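Local atomic coordinates of eukaryotic translation initiation factor 4E type 5 (Leishmania major, PDB entry 7KCJ), a protein that probably binds the 7-methylguanosine cap of mRNA and acts as a translation initiation factor, as other members of the eIF4E family do. Residues Ser21-Leu25 against Leu72-Leu78; Arg98-Leu104 against Glu151-Val157. All blocks are in the same frame, centred on the assembly; numbering follows the deposited sequence.

Both contacts join antiparallel strands of the single curved sheet of the eIF4E fold, at different depths. Contact 1 lies toward one side, where strands 13-23 and 77-82 give way to loops that stay side by side, and only two residue pairs are bridged before a turn and a water take over. Contact 2 lies deeper, about 14 Å away between centres, with five bridged pairs along strands 97-103 and 153-159. The two share no strand, although strand 77-82 is followed in the chain by 97-103. The chemistry follows the place: contact 1 mixes one aromatic ring with backbone oxygens and a serine hydroxyl, while contact 2 divides into an aliphatic helix-facing side and a charged, polar other side.

Contact 1 (Ser21-Leu25 against Leu72-Leu78); sequences SFLPL and LGMGSTL
The ring of F22 presents its rim to L72: the carbonyl O of L72 lies near the ring plane, 4.2 Å from CZ, while CE1 stands 3.7 Å from S76 OG. One face of the ring is taken by P24 N, 4.2 Å above the plane and offset toward the rim. F22 has CG swung away from its own N (chi1 170°), which carries the ring along the strand to S76. That serine is fixed by the type II turn from G73 to S76, where G73 O accepts both S76 N and S76 OG, the hydroxyl at 2.8 Å in the carbonyl plane on a lone pair. Beyond the turn the strands pair normally: L23 N gives a nearly straight bond to T77 O (2.8 Å), and T77 N returns one to L23 O. A water donates to G75 O at 2.7 Å and weakly to L23 O, carrying the join past the last bridge. Strand 13-23 runs here between 77-82 and the outermost strand 48-55, whose Q48 and L50 touch F22, and L78 continues the sheet through its backbone bond to I141 of strand 136-143.

Contact 2 (Arg98-Leu104 against Glu151-Val157); sequences RIMINLL and EQIRVEV
R98 reaches across to E156 in a salt bridge, NH1 to OE1 at 3.0 Å. The oxygen lies close to the guanidinium plane, but the arginine meets the carboxylate from above, the two planes being 51° apart. CG of R98 sits between its N and carbonyl carbon (chi1 69°), and the chain then runs straight out to E156; NE is held separately by S192 O. R140 forms a salt bridge at OE2 of E156 and W158 NE1 adds a hydrogen bond at OE1; the two arginines would probably stabilise the ionised carboxylate. I99 forms a reciprocal pair of backbone bonds with V157. M100, bent at chi2 and chi3, lies alongside E156 with SD 3.5 Å from CG, and its CE presses closely on R154 CD, 3.4 Å away. I101 pairs with V155 through two backbone bonds, and its CD1 extends to V157 CG2 (4.3 Å). N102 runs beside R154: OD1 accepts a bent bond from NE at 3.3 Å, amide and guanidinium planes nearly perpendicular (82°), while ND2 goes to N187 OD1. L103 and I153 also exchange two backbone bonds, and L103 CD1 packs on I153 CD1 at 3.9 Å and on V155 CG2. At the end, L104 CD2 lies against Q152 NE2 (3.5 Å), and a water links L104 O to E151 N. I99, I101, L103, V155 and V157 face helices 108-121 and 165-178, and I153, on the same face, meets V69; the other side, with M100, N102, R154 and E156, probably corresponds to the concave face that holds the cap slot in eIF4E relatives. Strand 97-103 lies between 153-159 and the outermost strand 186-191, and strand 136-143 flanks 153-159 beyond.

Contact 1 (Ser21-Leu25 against Leu72-Leu78)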
loop_
_atom_site.group_PDB
_atom_site.type_symbol
_atom_site.label_atom_id
_atom_site.label_comp_id
_atom_site.label_asym_id
_atom_site.label_seq_id
_atom_site.Cartn_x
_atom_site.Cartn_y
_atom_site.Cartn_z
ATOM N N SER A 21 3.440 8.254 5.235
ATOM C CA SER A 21 2.480 9.255 5.682
ATOM C C SER A 21 1.127 8.608 5.958
ATOM O O SER A 21 0.809 7.548 5.413
ATOM C CB SER A 21 2.361 10.390 4.676
ATOM O OG SER A 21 1.877 9.860 3.460
ATOM N N PHE A 22 0.338 9.231 6.817
ATOM C CA PHE A 22 -0.958 8.687 7.196
ATOM C C PHE A 22 -2.059 9.680 6.875
ATOM O O PHE A 22 -2.038 10.787 7.397
ATOM C CB PHE A 22 -0.944 8.347 8.694
ATOM C CG PHE A 22 -2.289 7.997 9.274
ATOM C CD1 PHE A 22 -2.917 6.813 8.940
ATOM C CD2 PHE A 22 -2.916 8.842 10.160
ATOM C CE1 PHE A 22 -4.145 6.492 9.472
ATOM C CE2 PHE A 22 -4.144 8.513 10.698
ATOM C CZ PHE A 22 -4.751 7.349 10.344
ATOM N N LEU A 23 -3.032 9.290 6.074
ATOM C CA LEU A 23 -4.161 10.155 5.740
ATOM C C LEU A 23 -5.426 9.597 6.377
ATOM O O LEU A 23 -5.892 8.534 5.988
ATOM C CB LEU A 23 -4.335 10.270 4.215
ATOM C CG LEU A 23 -5.597 11.037 3.683
ATOM C CD1 LEU A 23 -5.729 12.396 4.292
ATOM C CD2 LEU A 23 -5.547 11.223 2.187
ATOM N N PRO A 24 -5.974 10.268 7.379
ATOM C CA PRO A 24 -7.199 9.766 8.013
ATOM C C PRO A 24 -8.458 9.981 7.162
ATOM O O PRO A 24 -8.401 10.596 6.093
ATOM C CB PRO A 24 -7.253 10.545 9.328
ATOM C CG PRO A 24 -6.476 11.752 9.098
ATOM C CD PRO A 24 -5.510 11.525 7.990
ATOM N N LEU A 25 -9.606 9.468 7.632
ATOM C CA LEU A 25 -10.909 9.670 6.996
ATOM C C LEU A 25 -11.210 11.165 6.931
ATOM O O LEU A 25 -11.006 11.863 7.935
ATOM C CB LEU A 25 -11.993 8.985 7.864
ATOM C CG LEU A 25 -13.464 9.307 7.532
ATOM C CD1 LEU A 25 -13.904 8.563 6.285
ATOM C CD2 LEU A 25 -14.380 8.975 8.707
ATOM N N LEU A 72 -6.540 0.995 11.851
ATOM C CA LEU A 72 -6.280 2.376 11.471
ATOM C C LEU A 72 -7.544 3.192 11.202
ATOM O O LEU A 72 -7.527 4.416 11.385
ATOM C CB LEU A 72 -5.309 2.458 10.290
ATOM C CG LEU A 72 -3.860 2.054 10.624
ATOM C CD1 LEU A 72 -2.995 2.117 9.377
ATOM C CD2 LEU A 72 -3.281 2.943 11.718
ATOM N N GLY A 73 -8.613 2.532 10.784
ATOM C CA GLY A 73 -9.872 3.228 10.541
ATOM C C GLY A 73 -10.312 3.206 9.104
ATOM O O GLY A 73 -9.531 3.505 8.207
ATOM N N MET A 74 -11.575 2.836 8.899
ATOM C CA MET A 74 -12.240 2.789 7.605
ATOM C C MET A 74 -12.199 4.199 7.009
ATOM O O MET A 74 -12.559 5.163 7.681
ATOM C CB MET A 74 -13.692 2.322 7.794
ATOM C CG MET A 74 -14.567 2.548 6.590
ATOM S SD MET A 74 -14.110 1.419 5.274
ATOM C CE MET A 74 -15.061 -0.027 5.768
ATOM N N GLY A 75 -11.679 4.302 5.805
ATOM C CA GLY A 75 -11.544 5.596 5.151
ATOM C C GLY A 75 -10.133 6.145 5.203
ATOM O O GLY A 75 -9.812 7.072 4.455
ATOM N N SER A 76 -9.288 5.622 6.110
ATOM C CA SER A 76 -7.911 6.079 6.197
ATOM C C SER A 76 -6.987 5.338 5.204
ATOM O O SER A 76 -7.366 4.324 4.606
ATOM C CB SER A 76 -7.384 5.980 7.635
ATOM O OG SER A 76 -6.995 4.653 7.945
ATOM N N THR A 77 -5.765 5.851 5.041
ATOM C CA THR A 77 -4.776 5.272 4.147
ATOM C C THR A 77 -3.388 5.501 4.710
ATOM O O THR A 77 -3.042 6.627 5.063
ATOM C CB THR A 77 -4.866 5.869 2.721
ATOM O OG1 THR A 77 -6.221 6.001 2.310
ATOM C CG2 THR A 77 -4.123 5.048 1.708
ATOM N N LEU A 78 -2.595 4.443 4.809
ATOM C CA LEU A 78 -1.193 4.509 5.208
ATOM C C LEU A 78 -0.444 4.453 3.882
ATOM O O LEU A 78 -0.656 3.526 3.119
ATOM C CB LEU A 78 -0.801 3.338 6.109
ATOM C CG LEU A 78 0.662 3.312 6.538
ATOM C CD1 LEU A 78 0.999 4.533 7.391
ATOM C CD2 LEU A 78 0.984 2.012 7.315
HETATM O O HOH W 1 -7.839 8.497 3.310
#

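Contact 2 (Arg98-Leu104 against Glu151-Val157)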
loop_
_atom_site.group_PDB
_atom_site.type_symbol
_atom_site.label_atom_id
_atom_site.label_comp_id
_atom_site.label_asym_id
_atom_site.label_seq_id
_atom_site.Cartn_x
_atom_site.Cartn_y
_atom_site.Cartn_z
ATOM N N ARG A 98 -2.486 -0.250 -11.582
ATOM C CA ARG A 98 -2.459 -0.678 -10.194
ATOM C C ARG A 98 -2.901 -2.113 -9.967
ATOM O O ARG A 98 -3.583 -2.704 -10.805
ATOM C CB ARG A 98 -3.275 0.294 -9.331
ATOM C CG ARG A 98 -4.756 0.236 -9.602
ATOM C CD ARG A 98 -5.495 1.409 -8.992
ATOM N NE ARG A 98 -6.887 1.422 -9.432
ATOM C CZ ARG A 98 -7.924 1.710 -8.651
ATOM N NH1 ARG A 98 -7.738 2.008 -7.369
ATOM N NH2 ARG A 98 -9.155 1.677 -9.137
ATOM N N ILE A 99 -2.481 -2.675 -8.822
ATOM C CA ILE A 99 -2.864 -4.016 -8.396
ATOM C C ILE A 99 -3.501 -3.886 -7.020
ATOM O O ILE A 99 -2.912 -3.279 -6.125
ATOM C CB ILE A 99 -1.646 -4.990 -8.388
ATOM C CG1 ILE A 99 -1.171 -5.300 -9.809
ATOM C CG2 ILE A 99 -1.974 -6.275 -7.641
ATOM C CD1 ILE A 99 0.162 -5.973 -9.856
ATOM N N MET A 100 -4.730 -4.394 -6.858
ATOM C CA MET A 100 -5.405 -4.365 -5.559
ATOM C C MET A 100 -5.399 -5.746 -4.978
ATOM O O MET A 100 -5.752 -6.704 -5.664
ATOM C CB MET A 100 -6.867 -3.896 -5.659
ATOM C CG MET A 100 -7.080 -2.686 -6.515
ATOM S SD MET A 100 -6.199 -1.195 -6.160
ATOM C CE MET A 100 -7.292 -0.533 -4.885
ATOM N N ILE A 101 -4.961 -5.861 -3.732
ATOM C CA ILE A 101 -4.942 -7.125 -3.005
ATOM C C ILE A 101 -5.801 -6.951 -1.757
ATOM O O ILE A 101 -5.430 -6.175 -0.871
ATOM C CB ILE A 101 -3.492 -7.503 -2.618
ATOM C CG1 ILE A 101 -2.584 -7.584 -3.853
ATOM C CG2 ILE A 101 -3.449 -8.812 -1.845
ATOM C CD1 ILE A 101 -1.249 -7.160 -3.603
ATOM N N ASN A 102 -6.935 -7.656 -1.675
ATOM C CA ASN A 102 -7.781 -7.605 -0.472
ATOM C C ASN A 102 -7.445 -8.778 0.434
ATOM O O ASN A 102 -7.422 -9.910 -0.031
ATOM C CB ASN A 102 -9.254 -7.642 -0.826
ATOM C CG ASN A 102 -9.687 -6.402 -1.567
ATOM O OD1 ASN A 102 -9.939 -5.360 -0.955
ATOM N ND2 ASN A 102 -9.773 -6.485 -2.884
ATOM N N LEU A 103 -7.135 -8.510 1.704
ATOM C CA LEU A 103 -6.742 -9.548 2.652
ATOM C C LEU A 103 -7.847 -9.597 3.689
ATOM O O LEU A 103 -8.023 -8.630 4.418
ATOM C CB LEU A 103 -5.394 -9.172 3.296
ATOM C CG LEU A 103 -4.255 -8.938 2.328
ATOM C CD1 LEU A 103 -3.018 -8.351 3.040
ATOM C CD2 LEU A 103 -3.922 -10.237 1.542
ATOM N N LEU A 104 -8.623 -10.684 3.722
ATOM C CA LEU A 104 -9.793 -10.785 4.583
ATOM C C LEU A 104 -9.550 -11.089 6.061
ATOM O O LEU A 104 -10.247 -10.525 6.896
ATOM C CB LEU A 104 -10.786 -11.841 4.034
ATOM C CG LEU A 104 -11.317 -11.711 2.593
ATOM C CD1 LEU A 104 -12.532 -12.583 2.395
ATOM C CD2 LEU A 104 -11.715 -10.301 2.256
ATOM N N GLU A 151 -10.753 -7.893 10.552
ATOM C CA GLU A 151 -9.350 -7.559 10.288
ATOM C C GLU A 151 -9.050 -7.337 8.809
ATOM O O GLU A 151 -7.892 -7.264 8.435
ATOM C CB GLU A 151 -8.395 -8.577 10.909
ATOM C CG GLU A 151 -8.632 -8.730 12.403
ATOM C CD GLU A 151 -7.632 -9.586 13.152
ATOM O OE1 GLU A 151 -6.511 -9.785 12.636
ATOM O OE2 GLU A 151 -7.973 -10.049 14.261
ATOM N N GLN A 152 -10.075 -7.182 7.978
ATOM C CA GLN A 152 -9.899 -6.979 6.550
ATOM C C GLN A 152 -9.164 -5.690 6.208
ATOM O O GLN A 152 -9.455 -4.642 6.792
ATOM C CB GLN A 152 -11.246 -6.996 5.834
ATOM C CG GLN A 152 -11.113 -6.971 4.316
ATOM C CD GLN A 152 -12.447 -6.908 3.608
ATOM O OE1 GLN A 152 -13.532 -6.848 4.242
ATOM N NE2 GLN A 152 -12.387 -6.882 2.273
ATOM N N ILE A 153 -8.183 -5.781 5.291
ATOM C CA ILE A 153 -7.426 -4.645 4.769
ATOM C C ILE A 153 -7.292 -4.751 3.235
ATOM O O ILE A 153 -7.483 -5.816 2.652
ATOM C CB ILE A 153 -6.035 -4.474 5.449
ATOM C CG1 ILE A 153 -5.063 -5.624 5.078
ATOM C CG2 ILE A 153 -6.167 -4.334 6.952
ATOM C CD1 ILE A 153 -3.677 -5.511 5.702
ATOM N N ARG A 154 -6.971 -3.626 2.581
ATOM C CA ARG A 154 -6.696 -3.618 1.148
ATOM C C ARG A 154 -5.352 -2.991 0.892
ATOM O O ARG A 154 -5.096 -1.900 1.382
ATOM C CB ARG A 154 -7.755 -2.849 0.351
ATOM C CG ARG A 154 -7.493 -2.967 -1.163
ATOM C CD ARG A 154 -8.324 -2.032 -2.000
ATOM N NE ARG A 154 -9.756 -2.174 -1.793
ATOM C CZ ARG A 154 -10.665 -1.338 -2.290
ATOM N NH1 ARG A 154 -10.287 -0.276 -3.000
ATOM N NH2 ARG A 154 -11.957 -1.536 -2.054
ATOM N N VAL A 155 -4.508 -3.651 0.117
ATOM C CA VAL A 155 -3.225 -3.101 -0.275
ATOM C C VAL A 155 -3.328 -2.726 -1.750
ATOM O O VAL A 155 -3.774 -3.530 -2.575
ATOM C CB VAL A 155 -2.054 -4.067 -0.006
ATOM C CG1 VAL A 155 -0.717 -3.396 -0.351
ATOM C CG2 VAL A 155 -2.050 -4.537 1.443
ATOM N N GLU A 156 -3.004 -1.489 -2.074
ATOM C CA GLU A 156 -3.054 -0.971 -3.438
ATOM C C GLU A 156 -1.619 -0.664 -3.865
ATOM O O GLU A 156 -0.939 0.123 -3.207
ATOM C CB GLU A 156 -3.915 0.305 -3.476
ATOM C CG GLU A 156 -3.934 1.037 -4.815
ATOM C CD GLU A 156 -4.788 2.293 -4.829
ATOM O OE1 GLU A 156 -5.232 2.706 -5.921
ATOM O OE2 GLU A 156 -5.014 2.865 -3.736
ATOM N N VAL A 157 -1.157 -1.281 -4.949
ATOM C CA VAL A 157 0.207 -1.076 -5.453
ATOM C C VAL A 157 0.164 -0.308 -6.764
ATOM O O VAL A 157 -0.515 -0.754 -7.681
ATOM C CB VAL A 157 0.908 -2.443 -5.698
ATOM C CG1 VAL A 157 2.389 -2.240 -6.013
ATOM C CG2 VAL A 157 0.719 -3.407 -4.517
HETATM O O HOH W 2 -11.092 -10.680 9.575
#